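Local coordinates for response regulator receiver domain protein (CheY) (Rhodospirillum rubrum, PDB 3HEB) that probably serves as a phosphorylation-dependent receiver module in two-component signalling, receiving a phosphoryl group from a partner histidine kinase, at residues V5-I10 with L62-L67; R25-N30 with L132-S137; R89-I94 with S137-P142. All blocks are in the same frame, centred on the assembly; numbering follows the deposited sequence.

Interaction 1: V5-I10 with L62-L67; sequences VTIVMI and LVLLDL
Ile10 and Leu65 lie side by side on one face of a parallel sheet, pointing the same way, and Leu65 CD1 packs on Ile10 CG2 at 3.5 Å. The leucine CG stands anti to the backbone N (chi1 180°); its CD1 also comes close to CB and CD1 of Ile10, one methyl thus meeting three carbons. One pair back on this face, Val8 CB rests on Val63 CG1 at 3.9 Å. Ile7, Met9 (a selenomethionine), Leu62 and Leu64 occupy the other face. There the contact runs diagonally: Ile7 is paired with Leu62 in the ladder, yet its CG2 lies 4.0 Å from Leu64 CD2.

Between the two apolar layers runs a parallel ladder, the strand axes 4.7 Å apart and turned by 15°. Val8 spends both backbone groups here, its N giving a nearly straight bond to Leu62 O (2.8 Å) and its O receiving Leu64 N. Thr6 O takes Leu62 N, and Ile10 N bonds to Leu64 O. The last rung is Asp66 N to Ile10 O, at 3.1 Å. It ties the residue just past strand 61-65 to the end of strand 6-10. Asp66, not phosphorylated here, is the predicted phosphoacceptor. Its OD1 is hydrogen-bonded to Thr96 OG1, while OD2 lies close to the carboxylates of Glu11 and Asp12, an acidic cluster that holds a magnesium ion in related receiver domains.

In the sheet, strand 6-10 lies between strands 33-36 and 61-65, and the backbones of Ile7 and Met9 bond to strand 33-36 and to Glu32 just before it. Strand 92-96 adjoins 61-65 on its other edge. Helix 122-136 covers the Ile7 and Leu64 face, setting Phe136 on Ile7 and Leu62 and Leu132 on Leu64.

Interaction 2: R25-N30 with L132-S137; sequences RRAGVN and LGLFFS
Phe136 and Val29 cross at about a right angle, with Val29 CG1 4.0 Å from CE2 of the ring and nearly as close to CD2. The other valine methyl, CG2, also approaches CD2, so both branches reach the CD2-CE2 part of the ring. CG1 is anti to the backbone N (chi1 175°), and CG2, anti to the carbonyl carbon, lies 3.4 Å from Gly133 O. The second flat group, the guanidinium of Arg25, stays on its own side of the contact. Val29 O lies at its edge, in its plane, and takes a bond of 2.9 Å from Arg25 NH1 (165° at the hydrogen), although the donor stands 40° above the carbonyl plane. NH1 also bonds Asn31 O, bridging the helix end to the chain beyond.

Ala27 carries the second half of the contact. Its CB sits 4.0 Å from Gly133 C, and Leu134 CD2 closes in at 3.6 Å from Ala27 O. A CB on Gly133 would fall 2.9 Å from Ala27 CB, a clash, so the glycine lets the turn come up to the backbone of helix 122-136. Gly28 ends helix 14-26 in a Schellman motif, its positive phi turning the chain so that Val29 follows Ala27 into the interface. At those angles a CB would be jammed against the carbonyl of Ala27. On the far side of helix 122-136, Phe135 stacks on Phe135 of the second subunit.

Chemically the meeting is mostly apolar: methyls and a ring, with two methyls against backbone carbonyl oxygens. The polar bonds here stay on one side of the contact or the other, as with Ser137 OG to Leu134 O (2.6 Å). The fit of this turn against helix 122-136 therefore rests largely on shape, with two small residues, Ala27 and Gly133, setting how closely the backbones approach.

Interaction 3: R89-I94 with S137-P142; sequences RSPVVI and SVMQVP
Pro91 and Pro142 reach toward each other tip to tip, their CD atoms 4.0 Å apart. Val141 crosses Pro91 at about a right angle and brings CG1 to 4.0 Å from Pro91 CG, which also meets the terminal CE of Met139, a selenomethionine. Arg89 runs obliquely across Pro142, meeting CG and CB where Pro91 meets CD. With CG anti to the backbone N (chi1 -167°), its aliphatic part packs against the CB-CG side of the proline, CG 3.6 Å from Pro142 CG; Arg89 O comes to 3.3 Å from that same Pro142 CG. A bend at chi3 (-69°) turns NE aside, and the guanidinium forms a salt bridge through NH2 with Asp109 of the second subunit and a bond through NH1 to Glu143 O. Gln140 O bonds Tyr108 OH of the second subunit. An alanine at Arg89 would probably leave that Asp109 without its mate and uncover one flank of Pro142. A single water joins the segments, accepting from Ser90 OG and donating to Pro142 O, both at 2.7 Å. Residues 137-142 follow helix 122-136 and pass the start of strand 92-96, which lies between strands 61-65 and 114-117, with Pro91 on Leu62 of the former.

How the interactions relate
Interaction 1 is the core from which the other two extend. Interaction 2 adjoins it through helix 122-136: Phe136 CZ lies 3.7 Å from Val5 CG1, and Leu132 CD1 is 3.7 Å from Leu64 CD1. Interaction 3 adjoins it within the sheet, where Val63 O and Val93 N are 2.8 Å apart in a probable hydrogen bond. Ser137 belongs to both interactions 2 and 3, which also meet where Phe136 CE1 packs on Val141 CG2 at 3.9 Å; both touch the second subunit. The predicted phosphorylation site closes interaction 1 at the far end of the sheet from the prolines of interaction 3, with Asp66 CG 17.8 Å from Pro91 CG.

Interaction 1: V5-I10 with L62-L67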
loop_
_atom_site.group_PDB
_atom_site.type_symbol
_atom_site.label_atom_id
_atom_site.label_comp_id
_atom_site.label_asym_id
_atom_site.label_seq_id
_atom_site.Cartn_x
_atom_site.Cartn_y
_atom_site.Cartn_z
ATOM N N VAL A 5 4.919 14.795 -7.518
ATOM C CA VAL A 5 3.945 13.917 -6.799
ATOM C C VAL A 5 3.057 14.743 -5.867
ATOM O O VAL A 5 3.540 15.429 -4.963
ATOM C CB VAL A 5 4.674 12.837 -5.976
ATOM C CG1 VAL A 5 3.659 11.854 -5.382
ATOM C CG2 VAL A 5 5.681 12.109 -6.852
ATOM N N THR A 6 1.753 14.681 -6.094
ATOM C CA THR A 6 0.807 15.438 -5.286
ATOM C C THR A 6 0.051 14.555 -4.297
ATOM O O THR A 6 -0.417 13.463 -4.648
ATOM C CB THR A 6 -0.245 16.127 -6.166
ATOM O OG1 THR A 6 -0.947 15.131 -6.920
ATOM C CG2 THR A 6 0.396 17.091 -7.122
ATOM N N ILE A 7 -0.065 15.024 -3.062
ATOM C CA ILE A 7 -0.813 14.291 -2.049
ATOM C C ILE A 7 -2.201 14.917 -1.991
ATOM O O ILE A 7 -2.328 16.114 -1.740
ATOM C CB ILE A 7 -0.147 14.398 -0.669
ATOM C CG1 ILE A 7 1.240 13.749 -0.724
ATOM C CG2 ILE A 7 -1.019 13.734 0.376
ATOM C CD1 ILE A 7 2.043 13.904 0.529
ATOM N N VAL A 8 -3.232 14.121 -2.262
ATOM C CA VAL A 8 -4.600 14.622 -2.224
ATOM C C VAL A 8 -5.252 14.155 -0.931
ATOM O O VAL A 8 -5.529 12.970 -0.764
ATOM C CB VAL A 8 -5.431 14.102 -3.420
ATOM C CG1 VAL A 8 -6.856 14.614 -3.311
ATOM C CG2 VAL A 8 -4.820 14.557 -4.734
HETATM N N MSE A 9 -5.488 15.083 -0.009
HETATM C CA MSE A 9 -6.099 14.735 1.270
HETATM C C MSE A 9 -7.612 14.967 1.269
HETATM O O MSE A 9 -8.079 16.100 1.132
HETATM C CB MSE A 9 -5.436 15.536 2.401
HETATM C CG MSE A 9 -6.018 15.302 3.792
HETATM SE SE MSE A 9 -5.040 16.089 5.110
HETATM C CE MSE A 9 -5.276 17.803 4.707
ATOM N N ILE A 10 -8.366 13.879 1.399
ATOM C CA ILE A 10 -9.827 13.941 1.438
ATOM C C ILE A 10 -10.277 13.671 2.884
ATOM O O ILE A 10 -10.465 12.525 3.309
ATOM C CB ILE A 10 -10.455 12.905 0.474
ATOM C CG1 ILE A 10 -9.891 13.107 -0.942
ATOM C CG2 ILE A 10 -11.983 13.053 0.467
ATOM C CD1 ILE A 10 -10.324 12.037 -1.942
ATOM N N LEU A 62 -0.934 10.584 -4.571
ATOM C CA LEU A 62 -1.278 9.637 -3.514
ATOM C C LEU A 62 -2.526 10.247 -2.882
ATOM O O LEU A 62 -2.587 11.459 -2.678
ATOM C CB LEU A 62 -0.169 9.547 -2.455
ATOM C CG LEU A 62 -0.579 8.775 -1.186
ATOM C CD1 LEU A 62 -0.064 7.347 -1.261
ATOM C CD2 LEU A 62 -0.017 9.439 0.034
ATOM N N VAL A 63 -3.521 9.423 -2.574
ATOM C CA VAL A 63 -4.731 9.955 -1.971
ATOM C C VAL A 63 -5.027 9.425 -0.576
ATOM O O VAL A 63 -5.058 8.210 -0.345
ATOM C CB VAL A 63 -5.960 9.699 -2.868
ATOM C CG1 VAL A 63 -5.749 10.335 -4.233
ATOM C CG2 VAL A 63 -6.186 8.226 -3.025
ATOM N N LEU A 64 -5.210 10.358 0.355
ATOM C CA LEU A 64 -5.564 10.029 1.729
ATOM C C LEU A 64 -7.071 10.171 1.756
ATOM O O LEU A 64 -7.602 11.228 1.419
ATOM C CB LEU A 64 -4.944 11.013 2.716
ATOM C CG LEU A 64 -3.593 10.574 3.254
ATOM C CD1 LEU A 64 -3.753 9.235 3.976
ATOM C CD2 LEU A 64 -2.604 10.457 2.098
ATOM N N LEU A 65 -7.760 9.116 2.153
ATOM C CA LEU A 65 -9.211 9.156 2.156
ATOM C C LEU A 65 -9.862 8.673 3.439
ATOM O O LEU A 65 -9.577 7.581 3.928
ATOM C CB LEU A 65 -9.737 8.339 0.965
ATOM C CG LEU A 65 -11.245 8.198 0.717
ATOM C CD1 LEU A 65 -11.863 9.535 0.330
ATOM C CD2 LEU A 65 -11.468 7.172 -0.389
ATOM N N ASP A 66 -10.728 9.520 3.985
ATOM C CA ASP A 66 -11.488 9.192 5.177
ATOM C C ASP A 66 -12.775 8.655 4.578
ATOM O O ASP A 66 -13.260 9.208 3.595
ATOM C CB ASP A 66 -11.762 10.449 6.004
ATOM C CG ASP A 66 -12.595 10.165 7.240
ATOM O OD1 ASP A 66 -12.568 9.016 7.722
ATOM O OD2 ASP A 66 -13.264 11.093 7.742
ATOM N N LEU A 67 -13.313 7.575 5.138
ATOM C CA LEU A 67 -14.540 6.977 4.613
ATOM C C LEU A 67 -15.770 7.745 5.070
ATOM O O LEU A 67 -16.829 7.687 4.431
ATOM C CB LEU A 67 -14.668 5.531 5.083
ATOM C CG LEU A 67 -13.500 4.586 4.801
ATOM C CD1 LEU A 67 -13.686 3.337 5.635
ATOM C CD2 LEU A 67 -13.413 4.255 3.299
#

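Interaction 2: R25-N30 with L132-S137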
loop_
_atom_site.group_PDB
_atom_site.type_symbol
_atom_site.label_atom_id
_atom_site.label_comp_id
_atom_site.label_asym_id
_atom_site.label_seq_id
_atom_site.Cartn_x
_atom_site.Cartn_y
_atom_site.Cartn_z
ATOM N N ARG A 25 4.471 17.155 7.188
ATOM C CA ARG A 25 5.576 18.101 7.067
ATOM C C ARG A 25 6.602 17.730 8.107
ATOM O O ARG A 25 7.800 17.817 7.869
ATOM C CB ARG A 25 5.116 19.538 7.327
ATOM C CG ARG A 25 3.990 20.004 6.446
ATOM C CD ARG A 25 4.239 19.607 5.004
ATOM N NE ARG A 25 3.277 20.219 4.095
ATOM C CZ ARG A 25 3.190 19.938 2.800
ATOM N NH1 ARG A 25 4.000 19.041 2.256
ATOM N NH2 ARG A 25 2.323 20.594 2.038
ATOM N N ARG A 26 6.114 17.308 9.268
ATOM C CA ARG A 26 6.981 16.915 10.370
ATOM C C ARG A 26 7.927 15.816 9.902
ATOM O O ARG A 26 9.062 15.731 10.356
ATOM C CB ARG A 26 6.133 16.398 11.531
ATOM C CG ARG A 26 6.669 16.724 12.922
ATOM C CD ARG A 26 5.795 16.056 13.990
ATOM N NE ARG A 26 5.930 16.660 15.315
ATOM C CZ ARG A 26 5.572 17.906 15.612
ATOM N NH1 ARG A 26 5.053 18.697 14.677
ATOM N NH2 ARG A 26 5.728 18.362 16.850
ATOM N N ALA A 27 7.448 14.985 8.984
ATOM C CA ALA A 27 8.229 13.875 8.454
ATOM C C ALA A 27 9.213 14.310 7.368
ATOM O O ALA A 27 9.956 13.487 6.828
ATOM C CB ALA A 27 7.292 12.803 7.915
ATOM N N GLY A 28 9.218 15.599 7.053
ATOM C CA GLY A 28 10.127 16.102 6.041
ATOM C C GLY A 28 9.542 16.100 4.643
ATOM O O GLY A 28 10.249 16.369 3.668
ATOM N N VAL A 29 8.253 15.793 4.526
ATOM C CA VAL A 29 7.615 15.771 3.219
ATOM C C VAL A 29 7.152 17.166 2.842
ATOM O O VAL A 29 6.307 17.746 3.512
ATOM C CB VAL A 29 6.406 14.797 3.186
ATOM C CG1 VAL A 29 5.698 14.882 1.843
ATOM C CG2 VAL A 29 6.884 13.380 3.402
ATOM N N ASN A 30 7.705 17.693 1.753
ATOM C CA ASN A 30 7.359 19.031 1.272
ATOM C C ASN A 30 6.414 19.021 0.074
ATOM O O ASN A 30 6.085 20.078 -0.469
ATOM C CB ASN A 30 8.629 19.786 0.889
ATOM C CG ASN A 30 9.558 19.993 2.062
ATOM O OD1 ASN A 30 10.763 20.174 1.882
ATOM N ND2 ASN A 30 9.008 19.981 3.273
ATOM N N LEU A 132 3.552 7.594 8.228
ATOM C CA LEU A 132 2.968 7.529 6.885
ATOM C C LEU A 132 3.801 8.413 5.924
ATOM O O LEU A 132 4.077 8.034 4.778
ATOM C CB LEU A 132 1.524 8.052 6.939
ATOM C CG LEU A 132 0.500 7.823 5.813
ATOM C CD1 LEU A 132 -0.511 8.961 5.834
ATOM C CD2 LEU A 132 1.165 7.776 4.470
ATOM N N GLY A 133 4.187 9.593 6.408
ATOM C CA GLY A 133 4.976 10.515 5.609
ATOM C C GLY A 133 6.353 9.961 5.297
ATOM O O GLY A 133 6.844 10.111 4.183
ATOM N N LEU A 134 6.977 9.316 6.275
ATOM C CA LEU A 134 8.296 8.730 6.080
ATOM C C LEU A 134 8.251 7.626 5.034
ATOM O O LEU A 134 9.120 7.549 4.177
ATOM C CB LEU A 134 8.828 8.166 7.401
ATOM C CG LEU A 134 9.247 9.241 8.403
ATOM C CD1 LEU A 134 9.605 8.616 9.741
ATOM C CD2 LEU A 134 10.433 10.017 7.818
ATOM N N PHE A 135 7.233 6.773 5.116
ATOM C CA PHE A 135 7.060 5.667 4.179
ATOM C C PHE A 135 6.807 6.197 2.772
ATOM O O PHE A 135 7.341 5.680 1.797
ATOM C CB PHE A 135 5.879 4.805 4.612
ATOM C CG PHE A 135 5.802 3.493 3.905
ATOM C CD1 PHE A 135 6.833 2.562 4.027
ATOM C CD2 PHE A 135 4.693 3.173 3.132
ATOM C CE1 PHE A 135 6.754 1.324 3.382
ATOM C CE2 PHE A 135 4.603 1.945 2.486
ATOM C CZ PHE A 135 5.633 1.018 2.610
ATOM N N PHE A 136 5.979 7.227 2.685
ATOM C CA PHE A 136 5.655 7.859 1.419
ATOM C C PHE A 136 6.945 8.235 0.690
ATOM O O PHE A 136 7.099 7.998 -0.506
ATOM C CB PHE A 136 4.836 9.128 1.682
ATOM C CG PHE A 136 4.691 10.015 0.477
ATOM C CD1 PHE A 136 3.737 9.735 -0.502
ATOM C CD2 PHE A 136 5.527 11.123 0.306
ATOM C CE1 PHE A 136 3.618 10.538 -1.629
ATOM C CE2 PHE A 136 5.415 11.936 -0.823
ATOM C CZ PHE A 136 4.456 11.639 -1.792
ATOM N N SER A 137 7.880 8.822 1.422
ATOM C CA SER A 137 9.134 9.255 0.827
ATOM C C SER A 137 10.037 8.089 0.461
ATOM O O SER A 137 11.065 8.279 -0.189
ATOM C CB SER A 137 9.863 10.195 1.786
ATOM O OG SER A 137 10.293 9.486 2.930
#

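Interaction 3: R89-I94 with S137-P142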
loop_
_atom_site.group_PDB
_atom_site.type_symbol
_atom_site.label_atom_id
_atom_site.label_comp_id
_atom_site.label_asym_id
_atom_site.label_seq_id
_atom_site.Cartn_x
_atom_site.Cartn_y
_atom_site.Cartn_z
ATOM N N ARG A 89 -4.349 3.746 -11.047
ATOM C CA ARG A 89 -2.963 3.446 -10.722
ATOM C C ARG A 89 -2.489 4.280 -9.535
ATOM O O ARG A 89 -1.415 4.040 -8.986
ATOM C CB ARG A 89 -2.074 3.703 -11.935
ATOM C CG ARG A 89 -0.676 3.126 -11.805
ATOM C CD ARG A 89 0.126 3.387 -13.063
ATOM N NE ARG A 89 -0.373 2.618 -14.199
ATOM C CZ ARG A 89 -0.087 2.903 -15.464
ATOM N NH1 ARG A 89 0.685 3.939 -15.748
ATOM N NH2 ARG A 89 -0.562 2.153 -16.442
ATOM N N SER A 90 -3.298 5.259 -9.143
ATOM C CA SER A 90 -2.967 6.120 -8.023
ATOM C C SER A 90 -3.161 5.369 -6.726
ATOM O O SER A 90 -4.252 4.843 -6.463
ATOM C CB SER A 90 -3.864 7.356 -8.009
ATOM O OG SER A 90 -3.547 8.248 -9.054
ATOM N N PRO A 91 -2.102 5.283 -5.900
ATOM C CA PRO A 91 -2.242 4.576 -4.628
ATOM C C PRO A 91 -3.250 5.291 -3.734
ATOM O O PRO A 91 -3.271 6.518 -3.651
ATOM C CB PRO A 91 -0.821 4.594 -4.053
ATOM C CG PRO A 91 -0.198 5.774 -4.700
ATOM C CD PRO A 91 -0.707 5.696 -6.113
ATOM N N VAL A 92 -4.095 4.516 -3.076
ATOM C CA VAL A 92 -5.086 5.092 -2.196
ATOM C C VAL A 92 -4.866 4.557 -0.800
ATOM O O VAL A 92 -4.823 3.349 -0.596
ATOM C CB VAL A 92 -6.510 4.741 -2.646
ATOM C CG1 VAL A 92 -7.524 5.386 -1.708
ATOM C CG2 VAL A 92 -6.727 5.216 -4.070
ATOM N N VAL A 93 -4.728 5.467 0.157
ATOM C CA VAL A 93 -4.525 5.086 1.543
ATOM C C VAL A 93 -5.761 5.498 2.319
ATOM O O VAL A 93 -6.049 6.687 2.467
ATOM C CB VAL A 93 -3.260 5.771 2.138
ATOM C CG1 VAL A 93 -3.164 5.507 3.627
ATOM C CG2 VAL A 93 -2.008 5.235 1.452
ATOM N N ILE A 94 -6.514 4.511 2.790
ATOM C CA ILE A 94 -7.710 4.795 3.559
ATOM C C ILE A 94 -7.255 5.165 4.954
ATOM O O ILE A 94 -6.452 4.461 5.559
ATOM C CB ILE A 94 -8.639 3.573 3.667
ATOM C CG1 ILE A 94 -9.106 3.128 2.277
ATOM C CG2 ILE A 94 -9.825 3.914 4.543
ATOM C CD1 ILE A 94 -9.910 4.170 1.538
ATOM N N SER A 137 7.880 8.822 1.422
ATOM C CA SER A 137 9.134 9.255 0.827
ATOM C C SER A 137 10.037 8.089 0.461
ATOM O O SER A 137 11.065 8.279 -0.189
ATOM C CB SER A 137 9.863 10.195 1.786
ATOM O OG SER A 137 10.293 9.486 2.930
ATOM N N VAL A 138 9.646 6.888 0.868
ATOM C CA VAL A 138 10.425 5.682 0.592
ATOM C C VAL A 138 9.850 4.856 -0.568
ATOM O O VAL A 138 10.581 4.128 -1.247
ATOM C CB VAL A 138 10.493 4.797 1.865
ATOM C CG1 VAL A 138 10.733 3.347 1.499
ATOM C CG2 VAL A 138 11.593 5.301 2.791
HETATM N N MSE A 139 8.543 4.981 -0.793
HETATM C CA MSE A 139 7.842 4.238 -1.839
HETATM C C MSE A 139 7.833 4.936 -3.191
HETATM O O MSE A 139 8.118 6.129 -3.288
HETATM C CB MSE A 139 6.384 3.968 -1.411
HETATM C CG MSE A 139 5.487 5.197 -1.314
HETATM SE SE MSE A 139 3.818 4.848 -0.660
HETATM C CE MSE A 139 2.945 4.582 -2.158
ATOM N N GLN A 140 7.510 4.175 -4.234
ATOM C CA GLN A 140 7.402 4.711 -5.590
ATOM C C GLN A 140 5.924 5.014 -5.861
ATOM O O GLN A 140 5.077 4.134 -5.708
ATOM C CB GLN A 140 7.868 3.678 -6.614
ATOM C CG GLN A 140 9.331 3.318 -6.556
ATOM C CD GLN A 140 10.191 4.267 -7.356
ATOM O OE1 GLN A 140 11.402 4.074 -7.461
ATOM N NE2 GLN A 140 9.574 5.296 -7.933
ATOM N N VAL A 141 5.613 6.252 -6.242
ATOM C CA VAL A 141 4.240 6.634 -6.577
ATOM C C VAL A 141 4.224 6.772 -8.091
ATOM O O VAL A 141 4.891 7.637 -8.644
ATOM C CB VAL A 141 3.831 7.987 -5.954
ATOM C CG1 VAL A 141 2.424 8.338 -6.388
ATOM C CG2 VAL A 141 3.887 7.910 -4.441
ATOM N N PRO A 142 3.450 5.925 -8.784
ATOM C CA PRO A 142 3.384 5.972 -10.246
ATOM C C PRO A 142 2.450 7.029 -10.809
ATOM O O PRO A 142 1.622 7.590 -10.087
ATOM C CB PRO A 142 2.899 4.575 -10.591
ATOM C CG PRO A 142 1.845 4.367 -9.518
ATOM C CD PRO A 142 2.563 4.864 -8.261
HETATM O O HOH W 1 -0.908 8.329 -9.679
#